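Local coordinates for protein lactate dehydrogenase (Eimeria maxima, PDB 6CT6) that probably catalyses the NADH-dependent interconversion of pyruvate and lactate, and here holds the cofactor together with the substrate analogue oxamate, at residues B[131-136]-B[317-322]. Numbering follows the deposited sequence.
Sequences TNPLDV and LEMQKA. With NAI (1,4-dihydronicotinamide adenine dinucleotide), chain D.
M319 reaches from helix 303-328 to P133 and V136 at the start of helix 134-145. Its CB lies 3.7 Å from CG1 of V136. CG leaves anti to the carbonyl carbon (chi1 -75°) and the chain runs on extended, carrying SD to the proline ring, 3.6 Å from P133 CB and a little farther from P133 CG. There it bends: chi3 of -71° turns CE back toward V136, 4.1 Å from CG1, while CG2 of the same valine sits 4.0 Å from SD. Q320 adds a looser edge, its CG 4.4 Å from V136 CG1. No hydrogen bond crosses; the join is apolar and buried. It ties the last long helix of the C-terminal domain to the Rossmann-type NAD-binding domain, just after strand 126-129. P133 follows a cis peptide bond and occupies the N-cap position, with L104 of helix 104-121 also against its ring. One residue earlier the chain faces the active site: the backbone N-H of N132 donates to O3D of NADH, nearly straight at 167°, and its side-chain ND2 donates to O2D at 3.2 Å; ND2 is also hydrogen-bonded to oxamate. OD2 of D135 accepts a hydrogen bond from the backbone N of H187, an oxamate-pocket residue, and OD1 is hydrogen-bonded to S268 OG.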
ATOM      1  N   THR B 131     -11.166  13.024   5.188  1.00 28.73           N
ATOM      2  CA  THR B 131     -12.079  13.408   4.112  1.00 33.64           C
ATOM      3  C   THR B 131     -12.090  14.920   3.894  1.00 32.56           C
ATOM      4  O   THR B 131     -12.199  15.700   4.845  1.00 29.27           O
ATOM      5  CB  THR B 131     -13.493  12.914   4.429  1.00 28.96           C
ATOM      6  OG1 THR B 131     -13.488  11.488   4.556  1.00 31.59           O
ATOM      7  CG2 THR B 131     -14.480  13.319   3.334  1.00 28.12           C
ATOM      8  N   ASN B 132     -11.994  15.328   2.627  1.00 32.85           N
ATOM      9  CA  ASN B 132     -11.995  16.746   2.241  1.00 36.23           C
ATOM     10  C   ASN B 132     -13.405  17.315   2.038  1.00 36.47           C
ATOM     11  O   ASN B 132     -14.344  16.560   1.780  1.00 35.60           O
ATOM     12  CB  ASN B 132     -11.202  16.938   0.947  1.00 43.39           C
ATOM     13  CG  ASN B 132      -9.716  17.092   1.185  1.00 44.06           C
ATOM     14  OD1 ASN B 132      -9.291  17.722   2.153  1.00 43.78           O
ATOM     15  ND2 ASN B 132      -8.915  16.515   0.294  1.00 47.95           N
ATOM     16  N   PRO B 133     -13.561  18.651   2.151  1.00 37.69           N
ATOM     17  CA  PRO B 133     -12.579  19.640   2.612  1.00 38.70           C
ATOM     18  C   PRO B 133     -12.265  19.459   4.089  1.00 34.01           C
ATOM     19  O   PRO B 133     -13.140  19.552   4.951  1.00 32.20           O
ATOM     20  CB  PRO B 133     -13.266  20.984   2.346  1.00 41.09           C
ATOM     21  CG  PRO B 133     -14.705  20.670   2.263  1.00 42.28           C
ATOM     22  CD  PRO B 133     -14.784  19.304   1.663  1.00 41.67           C
ATOM     23  N   LEU B 134     -10.984  19.214   4.353  1.00 36.68           N
ATOM     24  CA  LEU B 134     -10.560  18.619   5.616  1.00 32.96           C
ATOM     25  C   LEU B 134     -11.055  19.422   6.814  1.00 29.67           C
ATOM     26  O   LEU B 134     -11.619  18.863   7.762  1.00 27.81           O
ATOM     27  CB  LEU B 134      -9.035  18.505   5.613  1.00 33.71           C
ATOM     28  CG  LEU B 134      -8.301  17.656   6.651  1.00 28.42           C
ATOM     29  CD1 LEU B 134      -7.686  18.557   7.701  1.00 32.86           C
ATOM     30  CD2 LEU B 134      -9.199  16.604   7.291  1.00 28.44           C
ATOM     31  N   ASP B 135     -10.877  20.741   6.778  1.00 31.86           N
ATOM     32  CA  ASP B 135     -11.022  21.534   7.994  1.00 33.91           C
ATOM     33  C   ASP B 135     -12.478  21.712   8.409  1.00 34.53           C
ATOM     34  O   ASP B 135     -12.756  21.878   9.602  1.00 35.04           O
ATOM     35  CB  ASP B 135     -10.335  22.884   7.804  1.00 36.62           C
ATOM     36  CG  ASP B 135      -8.861  22.737   7.470  1.00 38.22           C
ATOM     37  OD1 ASP B 135      -8.048  22.594   8.410  1.00 35.14           O
ATOM     38  OD2 ASP B 135      -8.519  22.746   6.269  1.00 40.10           O
ATOM     39  N   VAL B 136     -13.423  21.678   7.465  1.00 34.75           N
ATOM     40  CA  VAL B 136     -14.833  21.733   7.845  1.00 33.86           C
ATOM     41  C   VAL B 136     -15.462  20.349   7.986  1.00 31.58           C
ATOM     42  O   VAL B 136     -16.453  20.204   8.717  1.00 31.25           O
ATOM     43  CB  VAL B 136     -15.659  22.582   6.859  1.00 37.82           C
ATOM     44  CG1 VAL B 136     -15.210  24.033   6.927  1.00 41.72           C
ATOM     45  CG2 VAL B 136     -15.564  22.054   5.433  1.00 34.07           C
ATOM     46  N   LEU B 317     -13.865  29.973   6.896  1.00 43.26           N
ATOM     47  CA  LEU B 317     -15.098  30.682   7.220  1.00 50.10           C
ATOM     48  C   LEU B 317     -16.042  30.720   6.026  1.00 50.42           C
ATOM     49  O   LEU B 317     -17.258  30.558   6.179  1.00 47.97           O
ATOM     50  CB  LEU B 317     -14.777  32.098   7.689  1.00 48.71           C
ATOM     51  CG  LEU B 317     -13.996  32.208   8.998  1.00 46.72           C
ATOM     52  CD1 LEU B 317     -13.550  33.642   9.216  1.00 44.75           C
ATOM     53  CD2 LEU B 317     -14.837  31.722  10.168  1.00 44.37           C
ATOM     54  N   GLU B 318     -15.502  30.945   4.827  1.00 49.09           N
ATOM     55  CA  GLU B 318     -16.328  30.902   3.625  1.00 52.77           C
ATOM     56  C   GLU B 318     -17.036  29.559   3.501  1.00 51.29           C
ATOM     57  O   GLU B 318     -18.201  29.498   3.089  1.00 48.35           O
ATOM     58  CB  GLU B 318     -15.465  31.179   2.392  1.00 54.87           C
ATOM     59  CG  GLU B 318     -16.245  31.643   1.169  1.00 76.42           C
ATOM     60  CD  GLU B 318     -15.352  32.260   0.108  1.00 94.78           C
ATOM     61  OE1 GLU B 318     -14.113  32.194   0.259  1.00 85.43           O
ATOM     62  OE2 GLU B 318     -15.887  32.814  -0.874  1.00 98.36           O
ATOM     63  N   MET B 319     -16.352  28.470   3.863  1.00 47.80           N
ATOM     64  CA  MET B 319     -16.964  27.147   3.778  1.00 46.22           C
ATOM     65  C   MET B 319     -18.018  26.952   4.860  1.00 48.16           C
ATOM     66  O   MET B 319     -19.051  26.314   4.617  1.00 46.46           O
ATOM     67  CB  MET B 319     -15.890  26.062   3.876  1.00 50.05           C
ATOM     68  CG  MET B 319     -15.052  25.895   2.612  1.00 53.36           C
ATOM     69  SD  MET B 319     -13.958  24.453   2.647  1.00 48.42           S
ATOM     70  CE  MET B 319     -12.719  24.961   3.838  1.00 47.26           C
ATOM     71  N   GLN B 320     -17.782  27.489   6.059  1.00 44.54           N
ATOM     72  CA  GLN B 320     -18.783  27.398   7.118  1.00 46.00           C
ATOM     73  C   GLN B 320     -20.105  28.018   6.685  1.00 45.25           C
ATOM     74  O   GLN B 320     -21.180  27.512   7.025  1.00 45.66           O
ATOM     75  CB  GLN B 320     -18.284  28.087   8.388  1.00 50.90           C
ATOM     76  CG  GLN B 320     -17.177  27.358   9.116  1.00 62.51           C
ATOM     77  CD  GLN B 320     -16.898  27.967  10.476  1.00 60.21           C
ATOM     78  OE1 GLN B 320     -16.882  29.189  10.631  1.00 53.00           O
ATOM     79  NE2 GLN B 320     -16.699  27.119  11.476  1.00 64.03           N
ATOM     80  N   LYS B 321     -20.047  29.125   5.942  1.00 46.29           N
ATOM     81  CA  LYS B 321     -21.276  29.809   5.555  1.00 51.40           C
ATOM     82  C   LYS B 321     -22.019  29.031   4.476  1.00 41.36           C
ATOM     83  O   LYS B 321     -23.249  28.921   4.522  1.00 49.24           O
ATOM     84  CB  LYS B 321     -20.958  31.232   5.097  1.00 51.34           C
ATOM     85  CG  LYS B 321     -20.445  32.109   6.233  1.00 55.14           C
ATOM     86  CD  LYS B 321     -20.849  33.564   6.077  1.00 67.22           C
ATOM     87  CE  LYS B 321     -20.115  34.235   4.934  1.00 75.89           C
ATOM     88  NZ  LYS B 321     -20.500  35.665   4.807  1.00 78.40           N
ATOM     89  N   ALA B 322     -21.289  28.474   3.506  1.00 41.74           N
ATOM     90  CA  ALA B 322     -21.908  27.562   2.550  1.00 43.56           C
ATOM     91  C   ALA B 322     -22.647  26.436   3.262  1.00 44.81           C
ATOM     92  O   ALA B 322     -23.760  26.069   2.870  1.00 45.37           O
ATOM     93  CB  ALA B 322     -20.846  26.991   1.607  1.00 42.62           C
TER
HETATM   94  PA  NAI D 401     -11.934   6.516  -2.199  1.00 35.50           P
HETATM   95  O1A NAI D 401     -13.135   6.867  -3.049  1.00 34.73           O
HETATM   96  O2A NAI D 401     -10.898   5.554  -2.730  1.00 28.53           O
HETATM   97  O5B NAI D 401     -12.491   5.931  -0.810  1.00 30.36           O
HETATM   98  C5B NAI D 401     -13.631   6.507  -0.178  1.00 34.87           C
HETATM   99  C4B NAI D 401     -14.474   5.373   0.378  1.00 34.25           C
HETATM  100  O4B NAI D 401     -15.458   5.848   1.300  1.00 33.56           O
HETATM  101  C3B NAI D 401     -15.229   4.631  -0.720  1.00 36.27           C
HETATM  102  O3B NAI D 401     -14.801   3.268  -0.754  1.00 32.50           O
HETATM  103  C2B NAI D 401     -16.691   4.742  -0.331  1.00 35.73           C
HETATM  104  O2B NAI D 401     -17.440   3.563  -0.630  1.00 33.01           O
HETATM  105  C1B NAI D 401     -16.571   4.971   1.164  1.00 35.94           C
HETATM  106  N9A NAI D 401     -17.780   5.511   1.823  1.00 36.71           N
HETATM  107  C8A NAI D 401     -18.753   6.301   1.325  1.00 34.17           C
HETATM  108  N7A NAI D 401     -19.685   6.554   2.285  1.00 33.74           N
HETATM  109  C5A NAI D 401     -19.305   5.912   3.406  1.00 33.76           C
HETATM  110  C6A NAI D 401     -19.809   5.743   4.784  1.00 35.39           C
HETATM  111  N6A NAI D 401     -20.955   6.331   5.183  1.00 35.70           N
HETATM  112  N1A NAI D 401     -19.084   4.981   5.635  1.00 38.38           N
HETATM  113  C2A NAI D 401     -17.935   4.384   5.265  1.00 34.30           C
HETATM  114  N3A NAI D 401     -17.426   4.495   4.031  1.00 33.84           N
HETATM  115  C4A NAI D 401     -18.053   5.228   3.086  1.00 35.43           C
HETATM  116  O3  NAI D 401     -11.209   7.894  -1.761  1.00 32.56           O
HETATM  117  PN  NAI D 401      -9.724   8.015  -1.131  1.00 31.39           P
HETATM  118  O1N NAI D 401      -8.729   8.126  -2.262  1.00 31.63           O
HETATM  119  O2N NAI D 401      -9.549   6.951  -0.072  1.00 33.65           O
HETATM  120  O5D NAI D 401      -9.821   9.458  -0.421  1.00 32.65           O
HETATM  121  C5D NAI D 401     -10.731   9.638   0.659  1.00 35.02           C
HETATM  122  C4D NAI D 401     -10.815  11.094   1.093  1.00 38.08           C
HETATM  123  O4D NAI D 401      -9.540  11.580   1.533  1.00 37.92           O
HETATM  124  C3D NAI D 401     -11.255  11.991  -0.053  1.00 36.94           C
HETATM  125  O3D NAI D 401     -12.227  12.919   0.434  1.00 33.88           O
HETATM  126  C2D NAI D 401      -9.989  12.707  -0.463  1.00 38.77           C
HETATM  127  O2D NAI D 401     -10.230  13.973  -1.078  1.00 37.63           O
HETATM  128  C1D NAI D 401      -9.300  12.832   0.885  1.00 37.49           C
HETATM  129  N1N NAI D 401      -7.869  13.161   0.863  1.00 36.61           N
HETATM  130  C2N NAI D 401      -7.454  13.933   1.869  1.00 39.26           C
HETATM  131  C3N NAI D 401      -6.141  14.325   2.011  1.00 37.79           C
HETATM  132  C7N NAI D 401      -5.802  15.202   3.180  1.00 37.65           C
HETATM  133  O7N NAI D 401      -6.614  15.322   4.084  1.00 31.70           O
HETATM  134  N7N NAI D 401      -4.642  15.845   3.206  1.00 38.33           N
HETATM  135  C4N NAI D 401      -5.089  13.890   1.025  1.00 36.67           C
HETATM  136  C5N NAI D 401      -5.658  13.053  -0.028  1.00 42.02           C
HETATM  137  C6N NAI D 401      -7.011  12.715  -0.063  1.00 39.71           C